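Local coordinates for bifunctional cytochrome P450/NADPH--P450 reductase (Deinococcus aerius, PDB 7F3H), which probably hydroxylates organic substrates at a haem iron, drawing electrons from NADPH through a fused reductase, as in self-sufficient cytochromes P450, at residues Leu237-Met240 and Leu241-Asp245; Gly101-His104 and Arg105-Pro109. All coordinates share one frame; numbering follows the deposited sequence.

Interaction 2 comes first along the chain, on helix 98-107, and interaction 1 follows some 130 residues later on the short helix 236-242 and the loop leaving it. Both belong to the largely helical cytochrome P450 fold, and their centres lie about 10 Å apart on the same side of the chain's centre. They touch directly. R105 NH2 meets D245 OD2 in a salt bridge of 2.6 Å, while M240 packs on L107 and A243 on I106. Helix 98-107 runs close to the haem, with the H104 side chain about 5 Å from it, so helix 236-242 and the loop leaving it form an outer layer against a haem-flanking helix, joined to it by apolar packing and one charged pair.

Interaction 1. Residues Leu237-Met240 and Leu241-Asp245; sequences LGLM and LNATD
The carbonyl of L239 accepts the A243 N-H at 3.0 Å and 154°, an i to i+4 bond. Two residues earlier, L241 N donates to L237 O, also at 3.0 Å but more bent, at 131°. The L241 N-H is shared, with a weak second bond of 3.4 Å to G238 O, and L239 O likewise takes a weak bond from N242 N beside the one from A243. N242 turns its amide back over this turn, though ND2 finds its weak hydrogen bond at G231 O; a polar side chain suits this exposed corner. The apolar contact is carried by two leucines, L237 CD1 meeting L241 CD2 at 3.8 Å. L237 CG stands anti to its own nitrogen (chi1 174°), which sends the branch along the helix toward L241, and both leucines continue onto helices 199-227 and 254-285. On another side, A243 CB sits 3.2 Å from L239 O, a methyl small enough to lie against I106 of helix 98-107. The chemistry thus implies a divided segment, with apolar faces covered by neighbouring helices and an exposed amide at N242, after which the chain passes to helix 98-107.

Interaction 2. Residues Gly101-His104 and Arg105-Pro109; sequences GKAH and RILLP
R105 folds its guanidinium over the carbonyl of G101, whose O lies 3.4 Å above the centre of the plane while the R105 N-H takes that same oxygen at 2.9 Å, nearly straight at 173°. A bend at chi3 (-64°) swings the flat group back along the helix, and G101 suits the spot because a beta carbon there would collide with NH1. The charged end finds its main partner in D245, through NH2, with a long, weak ion pair to E247 besides. Replacing R105 by alanine would remove the guanidinium and is likely to leave D245 without its cationic mate and the G101 carbonyl uncovered. Further on, L108 lays its isobutyl group obliquely against the H104 imidazole, CG 4.2 Å from the ring centroid in an off-centre CH-pi contact and CD1 3.5 Å from NE2. H104 also stacks with W100, so a flat aromatic side chain serves both neighbours. Beneath these, i to i+4 backbone bonds continue from I106 to L108. Small A103 and branched I106 and L107 suit buried positions, whereas K102 reaches E250. The contact implies an amphipathic helix whose cationic side chains are tied to acidic loop residues while A103, I106 and L107 pack inward.

Interaction 1. Residues Leu237-Met240 and Leu241-Asp245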
ATOM      1  N   LEU A 237      -6.422 -13.672  13.475  1.00 39.63           N
ATOM      2  CA  LEU A 237      -6.846 -15.066  13.306  1.00 43.37           C
ATOM      3  C   LEU A 237      -7.795 -15.519  14.419  1.00 42.94           C
ATOM      4  O   LEU A 237      -8.825 -16.150  14.148  1.00 45.18           O
ATOM      5  CB  LEU A 237      -5.619 -15.980  13.249  1.00 38.25           C
ATOM      6  CG  LEU A 237      -5.909 -17.476  13.224  1.00 38.66           C
ATOM      7  CD1 LEU A 237      -6.908 -17.771  12.134  1.00 38.43           C
ATOM      8  CD2 LEU A 237      -4.640 -18.274  13.015  1.00 35.06           C
ATOM      9  N   GLY A 238      -7.429 -15.270  15.678  1.00 44.79           N
ATOM     10  CA  GLY A 238      -8.308 -15.631  16.779  1.00 49.64           C
ATOM     11  C   GLY A 238      -9.694 -15.031  16.650  1.00 49.96           C
ATOM     12  O   GLY A 238     -10.692 -15.654  17.018  1.00 53.87           O
ATOM     13  N   LEU A 239      -9.775 -13.819  16.103  1.00 48.76           N
ATOM     14  CA  LEU A 239     -11.062 -13.178  15.873  1.00 39.41           C
ATOM     15  C   LEU A 239     -11.810 -13.853  14.737  1.00 47.84           C
ATOM     16  O   LEU A 239     -13.032 -14.037  14.817  1.00 45.44           O
ATOM     17  CB  LEU A 239     -10.853 -11.683  15.595  1.00 39.26           C
ATOM     18  CG  LEU A 239     -12.088 -10.806  15.332  1.00 44.66           C
ATOM     19  CD1 LEU A 239     -11.919  -9.388  15.859  1.00 37.62           C
ATOM     20  CD2 LEU A 239     -12.356 -10.735  13.833  1.00 38.44           C
ATOM     21  N   MET A 240     -11.099 -14.226  13.667  1.00 46.44           N
ATOM     22  CA  MET A 240     -11.789 -14.863  12.551  1.00 42.53           C
ATOM     23  C   MET A 240     -12.236 -16.280  12.886  1.00 45.51           C
ATOM     24  O   MET A 240     -13.118 -16.813  12.199  1.00 44.56           O
ATOM     25  CB  MET A 240     -10.887 -14.878  11.307  1.00 38.35           C
ATOM     26  CG  MET A 240     -10.535 -13.509  10.736  1.00 38.80           C
ATOM     27  SD  MET A 240      -9.769 -13.520   9.077  1.00 31.16           S
ATOM     28  CE  MET A 240      -8.053 -13.789   9.587  1.00 32.81           C
ATOM     29  N   LEU A 241     -11.683 -16.875  13.959  1.00 50.00           N
ATOM     30  CA  LEU A 241     -12.065 -18.224  14.391  1.00 52.71           C
ATOM     31  C   LEU A 241     -13.400 -18.244  15.120  1.00 50.15           C
ATOM     32  O   LEU A 241     -14.151 -19.215  14.989  1.00 47.54           O
ATOM     33  CB  LEU A 241     -10.991 -18.833  15.297  1.00 52.14           C
ATOM     34  CG  LEU A 241      -9.662 -19.199  14.641  1.00 46.29           C
ATOM     35  CD1 LEU A 241      -8.846 -20.062  15.580  1.00 55.77           C
ATOM     36  CD2 LEU A 241      -9.877 -19.894  13.308  1.00 44.33           C
ATOM     37  N   ASN A 242     -13.708 -17.182  15.871  1.00 44.10           N
ATOM     38  CA  ASN A 242     -14.917 -17.081  16.680  1.00 50.99           C
ATOM     39  C   ASN A 242     -16.020 -16.277  15.997  1.00 53.08           C
ATOM     40  O   ASN A 242     -17.132 -16.780  15.800  1.00 52.11           O
ATOM     41  CB  ASN A 242     -14.596 -16.422  18.031  1.00 51.43           C
ATOM     42  CG  ASN A 242     -13.483 -17.133  18.798  1.00 65.38           C
ATOM     43  OD1 ASN A 242     -13.419 -18.374  18.837  1.00 62.92           O
ATOM     44  ND2 ASN A 242     -12.601 -16.344  19.430  1.00 69.35           N
ATOM     45  N   ALA A 243     -15.705 -15.044  15.596  1.00 48.74           N
ATOM     46  CA  ALA A 243     -16.690 -14.076  15.128  1.00 42.83           C
ATOM     47  C   ALA A 243     -17.655 -14.640  14.089  1.00 47.05           C
ATOM     48  O   ALA A 243     -17.277 -15.414  13.206  1.00 52.23           O
ATOM     49  CB  ALA A 243     -15.964 -12.867  14.547  1.00 46.13           C
ATOM     50  N   THR A 244     -18.923 -14.267  14.222  1.00 38.81           N
ATOM     51  CA  THR A 244     -19.913 -14.546  13.198  1.00 46.77           C
ATOM     52  C   THR A 244     -20.360 -13.243  12.542  1.00 43.77           C
ATOM     53  O   THR A 244     -20.392 -12.178  13.173  1.00 46.46           O
ATOM     54  CB  THR A 244     -21.123 -15.305  13.766  1.00 46.34           C
ATOM     55  OG1 THR A 244     -21.578 -14.645  14.944  1.00 51.28           O
ATOM     56  CG2 THR A 244     -20.771 -16.728  14.131  1.00 51.76           C
ATOM     57  N   ASP A 245     -20.716 -13.343  11.275  1.00 42.02           N
ATOM     58  CA  ASP A 245     -21.271 -12.237  10.511  1.00 47.38           C
ATOM     59  C   ASP A 245     -22.627 -11.828  11.077  1.00 46.62           C
ATOM     60  O   ASP A 245     -23.577 -12.625  11.053  1.00 44.67           O
ATOM     61  CB  ASP A 245     -21.392 -12.627   9.037  1.00 41.95           C
ATOM     62  CG  ASP A 245     -22.036 -11.548   8.196  1.00 42.21           C
ATOM     63  OD1 ASP A 245     -21.981 -10.367   8.575  1.00 43.43           O
ATOM     64  OD2 ASP A 245     -22.624 -11.882   7.150  1.00 44.39           O
TER

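Interaction 2. Residues Gly101-His104 and Arg105-Pro109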
ATOM      1  N   GLY A 101     -18.712  -9.864   1.537  1.00 37.19           N
ATOM      2  CA  GLY A 101     -19.554  -9.253   2.550  1.00 28.44           C
ATOM      3  C   GLY A 101     -19.295  -9.820   3.927  1.00 32.70           C
ATOM      4  O   GLY A 101     -19.165  -9.068   4.903  1.00 34.17           O
ATOM      5  N   LYS A 102     -19.174 -11.152   4.022  1.00 34.61           N
ATOM      6  CA  LYS A 102     -18.972 -11.783   5.327  1.00 39.44           C
ATOM      7  C   LYS A 102     -17.680 -11.286   5.973  1.00 38.20           C
ATOM      8  O   LYS A 102     -17.685 -10.756   7.100  1.00 33.41           O
ATOM      9  CB  LYS A 102     -18.948 -13.307   5.179  1.00 41.40           C
ATOM     10  CG  LYS A 102     -20.307 -13.964   5.024  1.00 41.20           C
ATOM     11  CD  LYS A 102     -20.187 -15.447   4.620  1.00 47.79           C
ATOM     12  CE  LYS A 102     -19.467 -16.304   5.669  1.00 54.44           C
ATOM     13  NZ  LYS A 102     -19.596 -17.803   5.462  1.00 53.15           N
ATOM     14  N   ALA A 103     -16.553 -11.469   5.270  1.00 42.79           N
ATOM     15  CA  ALA A 103     -15.261 -11.019   5.786  1.00 38.84           C
ATOM     16  C   ALA A 103     -15.281  -9.533   6.097  1.00 31.76           C
ATOM     17  O   ALA A 103     -14.819  -9.117   7.156  1.00 34.09           O
ATOM     18  CB  ALA A 103     -14.153 -11.338   4.784  1.00 34.03           C
ATOM     19  N   HIS A 104     -15.834  -8.726   5.198  1.00 31.20           N
ATOM     20  CA  HIS A 104     -15.875  -7.285   5.400  1.00 34.88           C
ATOM     21  C   HIS A 104     -16.543  -6.955   6.732  1.00 34.39           C
ATOM     22  O   HIS A 104     -15.963  -6.271   7.591  1.00 30.17           O
ATOM     23  CB  HIS A 104     -16.612  -6.635   4.213  1.00 32.27           C
ATOM     24  CG  HIS A 104     -16.803  -5.154   4.347  1.00 35.91           C
ATOM     25  ND1 HIS A 104     -15.747  -4.265   4.387  1.00 34.25           N
ATOM     26  CD2 HIS A 104     -17.928  -4.408   4.471  1.00 32.37           C
ATOM     27  CE1 HIS A 104     -16.215  -3.036   4.517  1.00 35.15           C
ATOM     28  NE2 HIS A 104     -17.535  -3.096   4.575  1.00 33.89           N
ATOM     29  N   ARG A 105     -17.769  -7.456   6.930  1.00 34.95           N
ATOM     30  CA  ARG A 105     -18.496  -7.118   8.150  1.00 32.82           C
ATOM     31  C   ARG A 105     -17.824  -7.706   9.385  1.00 32.86           C
ATOM     32  O   ARG A 105     -17.851  -7.088  10.448  1.00 34.21           O
ATOM     33  CB  ARG A 105     -19.939  -7.564   8.026  1.00 38.76           C
ATOM     34  CG  ARG A 105     -20.704  -6.785   6.949  1.00 35.94           C
ATOM     35  CD  ARG A 105     -22.142  -7.233   6.926  1.00 36.80           C
ATOM     36  NE  ARG A 105     -22.315  -8.638   6.533  1.00 38.97           N
ATOM     37  CZ  ARG A 105     -22.516  -9.039   5.279  1.00 39.53           C
ATOM     38  NH1 ARG A 105     -22.551  -8.141   4.294  1.00 29.38           N
ATOM     39  NH2 ARG A 105     -22.691 -10.335   5.007  1.00 38.38           N
ATOM     40  N   ILE A 106     -17.208  -8.885   9.276  1.00 38.49           N
ATOM     41  CA  ILE A 106     -16.507  -9.456  10.424  1.00 31.73           C
ATOM     42  C   ILE A 106     -15.263  -8.631  10.770  1.00 32.82           C
ATOM     43  O   ILE A 106     -15.011  -8.317  11.942  1.00 29.27           O
ATOM     44  CB  ILE A 106     -16.155 -10.934  10.165  1.00 33.92           C
ATOM     45  CG1 ILE A 106     -17.430 -11.795  10.170  1.00 41.02           C
ATOM     46  CG2 ILE A 106     -15.139 -11.430  11.208  1.00 33.61           C
ATOM     47  CD1 ILE A 106     -17.179 -13.284  10.029  1.00 33.53           C
ATOM     48  N   LEU A 107     -14.474  -8.263   9.763  1.00 30.46           N
ATOM     49  CA  LEU A 107     -13.144  -7.707  10.009  1.00 37.59           C
ATOM     50  C   LEU A 107     -13.125  -6.196  10.275  1.00 33.81           C
ATOM     51  O   LEU A 107     -12.257  -5.765  11.047  1.00 32.90           O
ATOM     52  CB  LEU A 107     -12.204  -8.039   8.841  1.00 37.84           C
ATOM     53  CG  LEU A 107     -11.732  -9.509   8.775  1.00 33.88           C
ATOM     54  CD1 LEU A 107     -10.946  -9.791   7.498  1.00 29.16           C
ATOM     55  CD2 LEU A 107     -10.958  -9.958  10.015  1.00 26.25           C
ATOM     56  N   LEU A 108     -14.065  -5.385   9.720  1.00 33.01           N
ATOM     57  CA  LEU A 108     -14.083  -3.942  10.011  1.00 29.27           C
ATOM     58  C   LEU A 108     -13.904  -3.577  11.470  1.00 31.82           C
ATOM     59  O   LEU A 108     -13.097  -2.675  11.759  1.00 30.41           O
ATOM     60  CB  LEU A 108     -15.358  -3.207   9.562  1.00 28.46           C
ATOM     61  CG  LEU A 108     -15.497  -2.644   8.164  1.00 39.78           C
ATOM     62  CD1 LEU A 108     -16.894  -2.095   7.919  1.00 36.37           C
ATOM     63  CD2 LEU A 108     -14.476  -1.470   8.143  1.00 28.72           C
ATOM     64  N   PRO A 109     -14.625  -4.164  12.422  1.00 32.85           N
ATOM     65  CA  PRO A 109     -14.419  -3.738  13.808  1.00 29.54           C
ATOM     66  C   PRO A 109     -13.022  -4.031  14.288  1.00 31.59           C
ATOM     67  O   PRO A 109     -12.507  -3.282  15.123  1.00 35.20           O
ATOM     68  CB  PRO A 109     -15.453  -4.583  14.575  1.00 29.19           C
ATOM     69  CG  PRO A 109     -16.480  -4.928  13.564  1.00 28.99           C
ATOM     70  CD  PRO A 109     -15.722  -5.145  12.304  1.00 31.53           C
TER